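Local coordinates for thiazoline oxidase/subtilisin-like protease (Prochloron didemni, PDB 4H6X), which probably acts as a subtilisin-like protease that matures patellamides, cyclising the precursor peptide by transamidation, at residues A[31-36]-A[286-291]; A[59-64]-A[156-161]; A[110-115]-A[266-271]. All blocks are in the same frame, centred on the assembly; numbering follows the deposited sequence.

Interaction 1: A[31-36]-A[286-291]; sequences PQITIV and LLMSLQ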
ATOM      1  N   PRO A  31      13.305  -4.016  -9.663  1.00 37.03           N
ATOM      2  CA  PRO A  31      12.261  -4.404 -10.623  1.00 35.97           C
ATOM      3  C   PRO A  31      11.962  -5.902 -10.693  1.00 35.45           C
ATOM      4  O   PRO A  31      11.009  -6.293 -11.366  1.00 33.92           O
ATOM      5  CB  PRO A  31      12.808  -3.901 -11.980  1.00 37.36           C
ATOM      6  CG  PRO A  31      14.251  -3.613 -11.742  1.00 37.64           C
ATOM      7  CD  PRO A  31      14.343  -3.187 -10.307  1.00 37.03           C
ATOM      8  N   GLN A  32      12.763  -6.732 -10.021  1.00 33.92           N
ATOM      9  CA  GLN A  32      12.448  -8.157  -9.916  1.00 36.89           C
ATOM     10  C   GLN A  32      11.391  -8.406  -8.830  1.00 34.74           C
ATOM     11  O   GLN A  32      10.856  -9.510  -8.715  1.00 35.72           O
ATOM     12  CB  GLN A  32      13.705  -8.996  -9.628  1.00 40.09           C
ATOM     13  CG  GLN A  32      14.741  -9.003 -10.738  1.00 42.91           C
ATOM     14  CD  GLN A  32      15.857  -9.999 -10.473  1.00 48.34           C
ATOM     15  OE1 GLN A  32      15.615 -11.202 -10.340  1.00 49.53           O
ATOM     16  NE2 GLN A  32      17.087  -9.505 -10.392  1.00 48.30           N
ATOM     17  N   ILE A  33      11.110  -7.387  -8.021  1.00 32.73           N
ATOM     18  CA  ILE A  33      10.077  -7.495  -6.990  1.00 31.21           C
ATOM     19  C   ILE A  33       8.798  -6.890  -7.564  1.00 29.86           C
ATOM     20  O   ILE A  33       8.764  -5.693  -7.896  1.00 28.50           O
ATOM     21  CB  ILE A  33      10.478  -6.776  -5.673  1.00 31.07           C
ATOM     22  CG1 ILE A  33      11.792  -7.351  -5.104  1.00 32.05           C
ATOM     23  CG2 ILE A  33       9.352  -6.852  -4.641  1.00 30.51           C
ATOM     24  CD1 ILE A  33      11.786  -8.854  -4.922  1.00 31.42           C
ATOM     25  N   THR A  34       7.773  -7.731  -7.680  1.00 28.74           N
ATOM     26  CA  THR A  34       6.465  -7.343  -8.217  1.00 27.17           C
ATOM     27  C   THR A  34       5.432  -7.206  -7.113  1.00 25.97           C
ATOM     28  O   THR A  34       5.209  -8.155  -6.353  1.00 26.76           O
ATOM     29  CB  THR A  34       5.973  -8.364  -9.269  1.00 27.42           C
ATOM     30  OG1 THR A  34       6.885  -8.358 -10.371  1.00 27.17           O
ATOM     31  CG2 THR A  34       4.539  -8.011  -9.763  1.00 27.59           C
ATOM     32  N   ILE A  35       4.819  -6.025  -7.026  1.00 23.58           N
ATOM     33  CA  ILE A  35       3.727  -5.772  -6.088  1.00 22.41           C
ATOM     34  C   ILE A  35       2.447  -5.689  -6.909  1.00 22.34           C
ATOM     35  O   ILE A  35       2.370  -4.912  -7.853  1.00 21.27           O
ATOM     36  CB  ILE A  35       3.922  -4.428  -5.323  1.00 23.64           C
ATOM     37  CG1 ILE A  35       5.264  -4.409  -4.556  1.00 22.98           C
ATOM     38  CG2 ILE A  35       2.741  -4.153  -4.389  1.00 22.55           C
ATOM     39  CD1 ILE A  35       5.888  -3.021  -4.460  1.00 23.16           C
ATOM     40  N   VAL A  36       1.452  -6.505  -6.557  1.00 22.93           N
ATOM     41  CA  VAL A  36       0.146  -6.420  -7.214  1.00 22.53           C
ATOM     42  C   VAL A  36      -0.809  -5.749  -6.247  1.00 22.31           C
ATOM     43  O   VAL A  36      -0.988  -6.206  -5.112  1.00 21.44           O
ATOM     44  CB  VAL A  36      -0.397  -7.798  -7.672  1.00 22.79           C
ATOM     45  CG1 VAL A  36      -1.763  -7.642  -8.335  1.00 21.57           C
ATOM     46  CG2 VAL A  36       0.577  -8.458  -8.649  1.00 22.70           C
ATOM     47  N   LEU A 286      11.109  -3.207  -0.244  1.00 24.14           N
ATOM     48  CA  LEU A 286      12.508  -2.806  -0.081  1.00 25.55           C
ATOM     49  C   LEU A 286      13.357  -3.940   0.539  1.00 26.27           C
ATOM     50  O   LEU A 286      14.480  -4.207   0.092  1.00 29.70           O
ATOM     51  CB  LEU A 286      12.606  -1.529   0.764  1.00 25.22           C
ATOM     52  CG  LEU A 286      12.109  -0.184   0.196  1.00 25.36           C
ATOM     53  CD1 LEU A 286      12.449   0.942   1.163  1.00 23.60           C
ATOM     54  CD2 LEU A 286      12.668   0.140  -1.184  1.00 24.67           C
ATOM     55  N   LEU A 287      12.817  -4.614   1.550  1.00 27.09           N
ATOM     56  CA  LEU A 287      13.564  -5.688   2.228  1.00 26.56           C
ATOM     57  C   LEU A 287      13.769  -6.873   1.300  1.00 28.07           C
ATOM     58  O   LEU A 287      14.850  -7.465   1.273  1.00 28.26           O
ATOM     59  CB  LEU A 287      12.891  -6.113   3.537  1.00 25.81           C
ATOM     60  CG  LEU A 287      12.830  -5.055   4.645  1.00 27.48           C
ATOM     61  CD1 LEU A 287      11.907  -5.501   5.778  1.00 26.00           C
ATOM     62  CD2 LEU A 287      14.219  -4.688   5.178  1.00 26.33           C
ATOM     63  N   MET A 288      12.736  -7.196   0.517  1.00 28.59           N
ATOM     64  CA  MET A 288      12.853  -8.187  -0.543  1.00 27.85           C
ATOM     65  C   MET A 288      13.844  -7.746  -1.628  1.00 29.49           C
ATOM     66  O   MET A 288      14.597  -8.571  -2.151  1.00 29.72           O
ATOM     67  CB  MET A 288      11.488  -8.486  -1.192  1.00 27.81           C
ATOM     68  CG  MET A 288      10.460  -9.142  -0.293  1.00 27.85           C
ATOM     69  SD  MET A 288       8.958  -9.490  -1.245  1.00 30.27           S
ATOM     70  CE  MET A 288       8.007 -10.338   0.017  1.00 28.82           C
ATOM     71  N   SER A 289      13.840  -6.463  -1.977  1.00 29.43           N
ATOM     72  CA  SER A 289      14.804  -5.946  -2.957  1.00 32.26           C
ATOM     73  C   SER A 289      16.257  -6.189  -2.518  1.00 34.11           C
ATOM     74  O   SER A 289      17.129  -6.505  -3.335  1.00 35.28           O
ATOM     75  CB  SER A 289      14.561  -4.458  -3.206  1.00 32.00           C
ATOM     76  OG  SER A 289      13.270  -4.279  -3.752  1.00 30.88           O
ATOM     77  N   LEU A 290      16.489  -6.057  -1.221  1.00 36.51           N
ATOM     78  CA  LEU A 290      17.807  -6.255  -0.621  1.00 38.57           C
ATOM     79  C   LEU A 290      18.221  -7.737  -0.631  1.00 39.60           C
ATOM     80  O   LEU A 290      19.402  -8.053  -0.775  1.00 37.78           O
ATOM     81  CB  LEU A 290      17.785  -5.699   0.795  1.00 40.53           C
ATOM     82  CG  LEU A 290      18.967  -4.897   1.316  1.00 43.43           C
ATOM     83  CD1 LEU A 290      19.466  -3.900   0.273  1.00 43.04           C
ATOM     84  CD2 LEU A 290      18.529  -4.201   2.594  1.00 41.87           C
ATOM     85  N   GLN A 291      17.245  -8.639  -0.501  1.00 37.24           N
ATOM     86  CA  GLN A 291      17.489 -10.073  -0.656  1.00 39.56           C
ATOM     87  C   GLN A 291      18.014 -10.368  -2.057  1.00 42.77           C
ATOM     88  O   GLN A 291      19.046 -11.031  -2.207  1.00 43.79           O
ATOM     89  CB  GLN A 291      16.226 -10.891  -0.368  1.00 35.49           C
ATOM     90  CG  GLN A 291      15.832 -10.973   1.101  1.00 33.83           C
ATOM     91  CD  GLN A 291      14.495 -11.677   1.312  1.00 33.66           C
ATOM     92  OE1 GLN A 291      13.626 -11.669   0.433  1.00 31.62           O
ATOM     93  NE2 GLN A 291      14.320 -12.283   2.485  1.00 31.99           N
TER
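The hydroxyl OG of S289 is hydrogen-bonded to the carbonyl of A285, one turn back in the same helix, takes a weak hydrogen bond from the backbone N of D30, and lies 3.7 Å from I33 CG1 across the contact. The setting is the subtilisin-like alpha/beta fold, where helix 273-293, whose first turn carries the probable nucleophilic serine, packs beside the parallel sheet; here its far part meets the approach to strand 34-39. I33 makes the contact from the sheet side. With CG1 anti to its carbonyl carbon (chi1 -59°), the longer branch of the isoleucine is swung at the helix, and CD1 comes to 3.8 Å from CB of M288. The two side chains cross at about a right angle; M288 touches through CB, and its extended chain leads SD and CE away. S289 adds to the wall with its backbone too, as its N lies 3.8 Å from I33 CG1. The same isoleucine also packs on V292 and V298, and its backbone is bonded to R133 in the adjacent strand. This buried apolar contact thus joins the run-up to strand 34-39 to helix 273-293. At its outermost point, the methyl CD1 of I33 rests 4.0 Å from the carbonyl O of M288.

Interaction 2: A[59-64]-A[156-161]; sequences PYWHEP and LARAID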
ATOM      1  N   PRO A  59      -9.237  -7.291 -14.184  1.00 28.29           N
ATOM      2  CA  PRO A  59      -9.791  -8.652 -14.102  1.00 28.62           C
ATOM      3  C   PRO A  59     -10.672  -8.887 -15.331  1.00 28.98           C
ATOM      4  O   PRO A  59     -11.611  -8.121 -15.566  1.00 29.84           O
ATOM      5  CB  PRO A  59     -10.641  -8.609 -12.823  1.00 27.55           C
ATOM      6  CG  PRO A  59     -10.045  -7.507 -12.014  1.00 28.90           C
ATOM      7  CD  PRO A  59      -9.594  -6.478 -13.014  1.00 27.75           C
ATOM      8  N   TYR A  60     -10.365  -9.923 -16.111  1.00 27.14           N
ATOM      9  CA  TYR A  60     -11.045 -10.144 -17.386  1.00 25.99           C
ATOM     10  C   TYR A  60     -12.512 -10.574 -17.220  1.00 26.80           C
ATOM     11  O   TYR A  60     -13.301 -10.525 -18.181  1.00 26.47           O
ATOM     12  CB  TYR A  60     -10.265 -11.156 -18.211  1.00 26.72           C
ATOM     13  CG  TYR A  60     -10.011 -12.468 -17.480  1.00 25.04           C
ATOM     14  CD1 TYR A  60     -10.912 -13.519 -17.575  1.00 24.23           C
ATOM     15  CD2 TYR A  60      -8.884 -12.633 -16.677  1.00 23.53           C
ATOM     16  CE1 TYR A  60     -10.694 -14.707 -16.913  1.00 24.18           C
ATOM     17  CE2 TYR A  60      -8.651 -13.820 -16.000  1.00 23.57           C
ATOM     18  CZ  TYR A  60      -9.558 -14.853 -16.130  1.00 23.65           C
ATOM     19  OH  TYR A  60      -9.367 -16.014 -15.457  1.00 21.79           O
ATOM     20  N   TRP A  61     -12.860 -11.006 -16.010  1.00 25.95           N
ATOM     21  CA  TRP A  61     -14.231 -11.398 -15.678  1.00 27.24           C
ATOM     22  C   TRP A  61     -15.139 -10.224 -15.281  1.00 28.10           C
ATOM     23  O   TRP A  61     -16.330 -10.420 -15.029  1.00 29.62           O
ATOM     24  CB  TRP A  61     -14.247 -12.503 -14.602  1.00 27.29           C
ATOM     25  CG  TRP A  61     -13.650 -12.100 -13.261  1.00 27.05           C
ATOM     26  CD1 TRP A  61     -14.320 -11.601 -12.176  1.00 26.39           C
ATOM     27  CD2 TRP A  61     -12.272 -12.202 -12.873  1.00 27.34           C
ATOM     28  NE1 TRP A  61     -13.438 -11.362 -11.147  1.00 27.06           N
ATOM     29  CE2 TRP A  61     -12.174 -11.722 -11.549  1.00 26.75           C
ATOM     30  CE3 TRP A  61     -11.106 -12.652 -13.522  1.00 27.70           C
ATOM     31  CZ2 TRP A  61     -10.947 -11.673 -10.851  1.00 26.56           C
ATOM     32  CZ3 TRP A  61      -9.870 -12.601 -12.819  1.00 26.09           C
ATOM     33  CH2 TRP A  61      -9.815 -12.118 -11.505  1.00 26.00           C
ATOM     34  N   HIS A  62     -14.593  -9.006 -15.253  1.00 29.20           N
ATOM     35  CA  HIS A  62     -15.402  -7.797 -15.015  1.00 30.63           C
ATOM     36  C   HIS A  62     -15.921  -7.184 -16.307  1.00 30.01           C
ATOM     37  O   HIS A  62     -15.206  -7.133 -17.298  1.00 29.46           O
ATOM     38  CB  HIS A  62     -14.590  -6.724 -14.275  1.00 30.31           C
ATOM     39  CG  HIS A  62     -14.225  -7.095 -12.873  1.00 31.66           C
ATOM     40  ND1 HIS A  62     -13.290  -6.393 -12.142  1.00 32.90           N
ATOM     41  CD2 HIS A  62     -14.656  -8.099 -12.070  1.00 32.11           C
ATOM     42  CE1 HIS A  62     -13.181  -6.934 -10.939  1.00 32.26           C
ATOM     43  NE2 HIS A  62     -13.997  -7.972 -10.870  1.00 30.62           N
ATOM     44  N   GLU A  63     -17.167  -6.723 -16.292  1.00 35.75           N
ATOM     45  CA  GLU A  63     -17.665  -5.840 -17.350  1.00 40.56           C
ATOM     46  C   GLU A  63     -16.963  -4.491 -17.180  1.00 41.92           C
ATOM     47  O   GLU A  63     -16.900  -3.970 -16.066  1.00 37.53           O
ATOM     48  CB  GLU A  63     -19.183  -5.667 -17.257  1.00 44.48           C
ATOM     49  CG  GLU A  63     -20.003  -6.878 -17.691  1.00 48.82           C
ATOM     50  CD  GLU A  63     -19.890  -7.200 -19.182  1.00 51.90           C
ATOM     51  OE1 GLU A  63     -19.509  -6.314 -19.986  1.00 53.78           O
ATOM     52  OE2 GLU A  63     -20.191  -8.357 -19.553  1.00 50.92           O
ATOM     53  N   PRO A  64     -16.386  -3.939 -18.266  1.00 44.24           N
ATOM     54  CA  PRO A  64     -15.736  -2.632 -18.120  1.00 45.66           C
ATOM     55  C   PRO A  64     -16.744  -1.535 -17.745  1.00 44.58           C
ATOM     56  O   PRO A  64     -17.854  -1.518 -18.261  1.00 46.85           O
ATOM     57  CB  PRO A  64     -15.147  -2.381 -19.511  1.00 45.44           C
ATOM     58  CG  PRO A  64     -14.918  -3.751 -20.054  1.00 47.51           C
ATOM     59  CD  PRO A  64     -16.107  -4.541 -19.583  1.00 45.98           C
ATOM     60  N   LEU A 156     -12.553 -11.390  -4.687  1.00 24.10           N
ATOM     61  CA  LEU A 156     -11.226 -11.184  -4.136  1.00 26.08           C
ATOM     62  C   LEU A 156     -10.369 -12.444  -4.316  1.00 24.86           C
ATOM     63  O   LEU A 156      -9.198 -12.357  -4.674  1.00 25.08           O
ATOM     64  CB  LEU A 156     -11.299 -10.734  -2.679  1.00 27.18           C
ATOM     65  CG  LEU A 156      -9.982 -10.397  -1.971  1.00 29.81           C
ATOM     66  CD1 LEU A 156      -9.060  -9.449  -2.755  1.00 28.41           C
ATOM     67  CD2 LEU A 156     -10.319  -9.811  -0.604  1.00 30.68           C
ATOM     68  N   ALA A 157     -10.971 -13.611  -4.090  1.00 24.78           N
ATOM     69  CA  ALA A 157     -10.282 -14.888  -4.319  1.00 25.06           C
ATOM     70  C   ALA A 157      -9.799 -15.002  -5.770  1.00 23.41           C
ATOM     71  O   ALA A 157      -8.656 -15.355  -6.033  1.00 23.20           O
ATOM     72  CB  ALA A 157     -11.196 -16.057  -3.972  1.00 24.04           C
ATOM     73  N   ARG A 158     -10.693 -14.710  -6.706  1.00 23.82           N
ATOM     74  CA  ARG A 158     -10.340 -14.722  -8.128  1.00 23.06           C
ATOM     75  C   ARG A 158      -9.203 -13.728  -8.439  1.00 21.44           C
ATOM     76  O   ARG A 158      -8.288 -14.035  -9.206  1.00 21.26           O
ATOM     77  CB  ARG A 158     -11.584 -14.427  -8.965  1.00 21.55           C
ATOM     78  CG  ARG A 158     -12.676 -15.484  -8.814  1.00 21.83           C
ATOM     79  CD  ARG A 158     -13.883 -15.166  -9.697  1.00 22.02           C
ATOM     80  NE  ARG A 158     -13.641 -15.458 -11.119  1.00 23.18           N
ATOM     81  CZ  ARG A 158     -14.565 -15.337 -12.081  1.00 23.65           C
ATOM     82  NH1 ARG A 158     -15.799 -14.901 -11.793  1.00 23.01           N
ATOM     83  NH2 ARG A 158     -14.256 -15.654 -13.334  1.00 23.49           N
ATOM     84  N   ALA A 159      -9.283 -12.534  -7.858  1.00 21.38           N
ATOM     85  CA  ALA A 159      -8.220 -11.532  -8.015  1.00 21.00           C
ATOM     86  C   ALA A 159      -6.849 -12.023  -7.511  1.00 20.41           C
ATOM     87  O   ALA A 159      -5.818 -11.781  -8.143  1.00 20.11           O
ATOM     88  CB  ALA A 159      -8.615 -10.238  -7.327  1.00 20.09           C
ATOM     89  N   ILE A 160      -6.849 -12.682  -6.354  1.00 20.12           N
ATOM     90  CA  ILE A 160      -5.614 -13.206  -5.751  1.00 20.85           C
ATOM     91  C   ILE A 160      -5.006 -14.301  -6.647  1.00 22.08           C
ATOM     92  O   ILE A 160      -3.804 -14.258  -6.918  1.00 20.97           O
ATOM     93  CB  ILE A 160      -5.851 -13.658  -4.289  1.00 20.59           C
ATOM     94  CG1 ILE A 160      -6.015 -12.423  -3.393  1.00 21.92           C
ATOM     95  CG2 ILE A 160      -4.703 -14.531  -3.756  1.00 20.66           C
ATOM     96  CD1 ILE A 160      -6.648 -12.723  -2.038  1.00 22.24           C
ATOM     97  N   ASP A 161      -5.838 -15.239  -7.141  1.00 21.65           N
ATOM     98  CA  ASP A 161      -5.342 -16.291  -8.048  1.00 22.14           C
ATOM     99  C   ASP A 161      -4.714 -15.651  -9.258  1.00 21.71           C
ATOM    100  O   ASP A 161      -3.676 -16.109  -9.715  1.00 21.30           O
ATOM    101  CB  ASP A 161      -6.445 -17.265  -8.522  1.00 22.50           C
ATOM    102  CG  ASP A 161      -6.900 -18.207  -7.434  1.00 24.08           C
ATOM    103  OD1 ASP A 161      -6.071 -18.554  -6.565  1.00 25.16           O
ATOM    104  OD2 ASP A 161      -8.093 -18.581  -7.436  1.00 24.42           O
TER
HETATM  105  O   HOH W   1     -11.777 -16.951 -14.776  1.00 19.89           O
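The guanidinium of R158 lies flat on the indole of W61, centres 3.8 Å apart and planes 13° from parallel, a stacked cation-pi pair in which CZ sits over the five-membered ring. The arginine chain bends at chi3 (75°), folding the planar group back across the ring, and CD adds a CH-pi contact to the same ring, 4.3 Å from its centroid. Closer to the helix the contact is plain packing: R158 CB comes to 3.4 Å from W61 CZ2, the carbonyl O of R158 to 3.4 Å from W61 CH2, and the backbone N of A159 to 3.5 Å from W61 CZ2. The opposite face of the indole rests on P59 CB, so the ring is sandwiched. A water O lies 2.7 Å from Y60 OH and accepts a bond from R158 NH2, while W61 NE1 and H62 NE2 are hydrogen-bonded to N155 OD1. Were W61 an alanine, the guanidinium would probably lose its aromatic platform, and N155 OD1 would keep H62 NE2 but lose the indole N-H. The tryptophan is presented by a type I beta turn, P59 to H62, in the loop after strand 53-56, and so pins that loop onto helix 154-165 of the subtilisin-like fold.

Interaction 3: A[110-115]-A[266-271]; sequences ACHVTS and EPVRLT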
ATOM      1  N   ALA A 110      -6.935   4.087  -4.677  1.00 25.54           N
ATOM      2  CA  ALA A 110      -5.938   3.476  -5.534  1.00 25.23           C
ATOM      3  C   ALA A 110      -4.830   4.451  -5.930  1.00 25.43           C
ATOM      4  O   ALA A 110      -3.666   4.073  -5.937  1.00 23.61           O
ATOM      5  CB  ALA A 110      -6.592   2.896  -6.784  1.00 24.73           C
ATOM      6  N   CYS A 111      -5.187   5.694  -6.270  1.00 26.39           N
ATOM      7  CA  CYS A 111      -4.151   6.678  -6.646  1.00 26.27           C
ATOM      8  C   CYS A 111      -3.218   6.932  -5.485  1.00 24.65           C
ATOM      9  O   CYS A 111      -2.008   7.014  -5.664  1.00 25.34           O
ATOM     10  CB  CYS A 111      -4.737   8.024  -7.069  1.00 28.00           C
ATOM     11  SG  CYS A 111      -5.604   8.021  -8.647  1.00 34.07           S
ATOM     12  N   HIS A 112      -3.813   7.102  -4.312  1.00 23.75           N
ATOM     13  CA  HIS A 112      -3.085   7.419  -3.105  1.00 25.30           C
ATOM     14  C   HIS A 112      -2.158   6.258  -2.727  1.00 24.27           C
ATOM     15  O   HIS A 112      -0.951   6.446  -2.568  1.00 24.45           O
ATOM     16  CB  HIS A 112      -4.060   7.704  -1.961  1.00 25.34           C
ATOM     17  CG  HIS A 112      -3.491   8.580  -0.894  1.00 29.76           C
ATOM     18  ND1 HIS A 112      -2.716   8.091   0.134  1.00 29.45           N
ATOM     19  CD2 HIS A 112      -3.573   9.922  -0.701  1.00 31.42           C
ATOM     20  CE1 HIS A 112      -2.352   9.088   0.922  1.00 32.15           C
ATOM     21  NE2 HIS A 112      -2.861  10.210   0.439  1.00 32.46           N
ATOM     22  N   VAL A 113      -2.747   5.075  -2.571  1.00 23.14           N
ATOM     23  CA  VAL A 113      -2.007   3.859  -2.189  1.00 24.50           C
ATOM     24  C   VAL A 113      -0.865   3.587  -3.167  1.00 23.58           C
ATOM     25  O   VAL A 113       0.249   3.369  -2.747  1.00 24.24           O
ATOM     26  CB  VAL A 113      -2.971   2.647  -2.077  1.00 25.03           C
ATOM     27  CG1 VAL A 113      -2.234   1.314  -2.173  1.00 27.12           C
ATOM     28  CG2 VAL A 113      -3.733   2.739  -0.772  1.00 25.93           C
ATOM     29  N   THR A 114      -1.140   3.655  -4.467  1.00 23.00           N
ATOM     30  CA  THR A 114      -0.127   3.341  -5.473  1.00 24.01           C
ATOM     31  C   THR A 114       1.034   4.344  -5.432  1.00 25.06           C
ATOM     32  O   THR A 114       2.202   3.950  -5.509  1.00 24.87           O
ATOM     33  CB  THR A 114      -0.748   3.248  -6.881  1.00 23.96           C
ATOM     34  OG1 THR A 114      -1.821   2.289  -6.862  1.00 24.27           O
ATOM     35  CG2 THR A 114       0.279   2.823  -7.903  1.00 24.32           C
ATOM     36  N   SER A 115       0.707   5.629  -5.293  1.00 24.00           N
ATOM     37  CA  SER A 115       1.736   6.674  -5.176  1.00 24.89           C
ATOM     38  C   SER A 115       2.590   6.503  -3.909  1.00 24.85           C
ATOM     39  O   SER A 115       3.803   6.752  -3.929  1.00 25.24           O
ATOM     40  CB  SER A 115       1.100   8.077  -5.239  1.00 24.47           C
ATOM     41  OG  SER A 115       0.370   8.381  -4.046  1.00 24.89           O
ATOM     42  N   GLU A 266      -1.659  18.034  -7.536  1.00 35.76           N
ATOM     43  CA  GLU A 266      -1.618  18.373  -6.111  1.00 39.32           C
ATOM     44  C   GLU A 266      -1.883  17.146  -5.226  1.00 38.09           C
ATOM     45  O   GLU A 266      -2.914  16.493  -5.362  1.00 34.87           O
ATOM     46  CB  GLU A 266      -2.625  19.487  -5.793  1.00 43.43           C
ATOM     47  CG  GLU A 266      -2.599  20.014  -4.362  1.00 49.10           C
ATOM     48  CD  GLU A 266      -3.648  21.100  -4.098  1.00 57.10           C
ATOM     49  OE1 GLU A 266      -4.416  21.460  -5.023  1.00 57.71           O
ATOM     50  OE2 GLU A 266      -3.708  21.605  -2.954  1.00 58.62           O
ATOM     51  N   PRO A 267      -0.942  16.831  -4.318  1.00 38.85           N
ATOM     52  CA  PRO A 267      -1.152  15.686  -3.428  1.00 37.07           C
ATOM     53  C   PRO A 267      -2.051  16.024  -2.247  1.00 36.57           C
ATOM     54  O   PRO A 267      -2.414  17.183  -2.062  1.00 38.54           O
ATOM     55  CB  PRO A 267       0.264  15.342  -2.962  1.00 38.12           C
ATOM     56  CG  PRO A 267       1.033  16.615  -3.083  1.00 38.75           C
ATOM     57  CD  PRO A 267       0.435  17.359  -4.240  1.00 38.27           C
ATOM     58  N   VAL A 268      -2.421  15.015  -1.465  1.00 33.15           N
ATOM     59  CA  VAL A 268      -3.305  15.207  -0.320  1.00 33.50           C
ATOM     60  C   VAL A 268      -2.900  14.253   0.800  1.00 32.63           C
ATOM     61  O   VAL A 268      -2.454  13.136   0.538  1.00 30.67           O
ATOM     62  CB  VAL A 268      -4.805  15.034  -0.702  1.00 34.25           C
ATOM     63  CG1 VAL A 268      -5.122  13.617  -1.196  1.00 34.90           C
ATOM     64  CG2 VAL A 268      -5.715  15.421   0.452  1.00 34.44           C
ATOM     65  N   ARG A 269      -3.040  14.705   2.041  1.00 32.13           N
ATOM     66  CA  ARG A 269      -2.754  13.867   3.195  1.00 31.95           C
ATOM     67  C   ARG A 269      -4.026  13.231   3.747  1.00 32.59           C
ATOM     68  O   ARG A 269      -5.018  13.909   4.018  1.00 32.22           O
ATOM     69  CB  ARG A 269      -2.001  14.662   4.266  1.00 33.87           C
ATOM     70  CG  ARG A 269      -0.633  15.129   3.785  1.00 33.84           C
ATOM     71  CD  ARG A 269       0.242  15.674   4.908  1.00 33.53           C
ATOM     72  NE  ARG A 269       1.536  16.102   4.380  1.00 34.37           N
ATOM     73  CZ  ARG A 269       2.660  15.393   4.445  1.00 34.59           C
ATOM     74  NH1 ARG A 269       2.681  14.197   5.038  1.00 35.16           N
ATOM     75  NH2 ARG A 269       3.764  15.881   3.911  1.00 32.24           N
ATOM     76  N   LEU A 270      -3.994  11.910   3.890  1.00 31.54           N
ATOM     77  CA  LEU A 270      -5.150  11.150   4.335  1.00 29.90           C
ATOM     78  C   LEU A 270      -4.762  10.287   5.523  1.00 30.81           C
ATOM     79  O   LEU A 270      -3.582  10.041   5.755  1.00 31.02           O
ATOM     80  CB  LEU A 270      -5.713  10.277   3.193  1.00 29.59           C
ATOM     81  CG  LEU A 270      -6.158  10.985   1.905  1.00 29.92           C
ATOM     82  CD1 LEU A 270      -6.644   9.964   0.885  1.00 29.44           C
ATOM     83  CD2 LEU A 270      -7.272  11.976   2.232  1.00 30.03           C
ATOM     84  N   THR A 271      -5.771   9.812   6.248  1.00 31.21           N
ATOM     85  CA  THR A 271      -5.584   9.097   7.498  1.00 32.03           C
ATOM     86  C   THR A 271      -6.449   7.829   7.493  1.00 33.28           C
ATOM     87  O   THR A 271      -7.599   7.874   7.070  1.00 34.41           O
ATOM     88  CB  THR A 271      -5.906  10.034   8.693  1.00 32.55           C
ATOM     89  OG1 THR A 271      -4.937  11.083   8.724  1.00 32.35           O
ATOM     90  CG2 THR A 271      -5.856   9.297  10.040  1.00 32.10           C
TER
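V268 offers its carbonyl O to H112, whose NE2 donates a hydrogen bond of 3.0 Å. The oxygen sits at the ring's edge, near its plane; at 148° the N-H...O line is bent, and the nitrogen sits tilted about 30° from the carbonyl plane. The valine also lends a methyl: CG1 stands 4.0 Å from H112 CD2. R269 comes next; its CB points away from the helix, and its guanidinium forms a salt bridge with D12 and a hydrogen bond with the carbonyl O of E256. L270 points back at the histidine and lays CD1 over one face of the imidazole, 3.8 Å from the ring centroid, in a CH-pi contact; the closest ring atom, CD2, is 3.5 Å from that methyl. L270 CG is also near the donor, 3.7 Å from H112 NE2. Edge and face are thus taken by neighbouring parts of one short strand, which together should limit the ring's rotation. H112 reaches this far because its CG lies roughly anti to the backbone N (chi1 -155°), throwing the ring outward from helix 101-118. That helix also carries H109 of the probable Ser-His-Asp triad, one turn before H112. Strand 268-270 pairs antiparallel with strand 257-259, through V268 with G259 and L270 with I257, and M275 of helix 273-293 packs against both H112 and L270.

How the interactions relate
From the N terminus, residues 31-36 lead into strand 34-39, an inner strand of the parallel sheet, and wait longest for their partner: interaction 1 closes only at 286-291, and the other two contacts are nested inside its loop. Residues 59-64, beyond edge strand 53-56, come next, then 110-115 on helix 101-118. Interaction 2 closes at 156-161 before interaction 3 does at 266-271, so these two loops cross. Helix 273-293 follows strand 268-270 directly and leads the chain from interaction 3 to interaction 1, whose centres lie about 21 Å apart on opposite sides of the chain's centre. Together the contacts tie the parallel sheet, three helices, a surface loop and the small antiparallel hairpin.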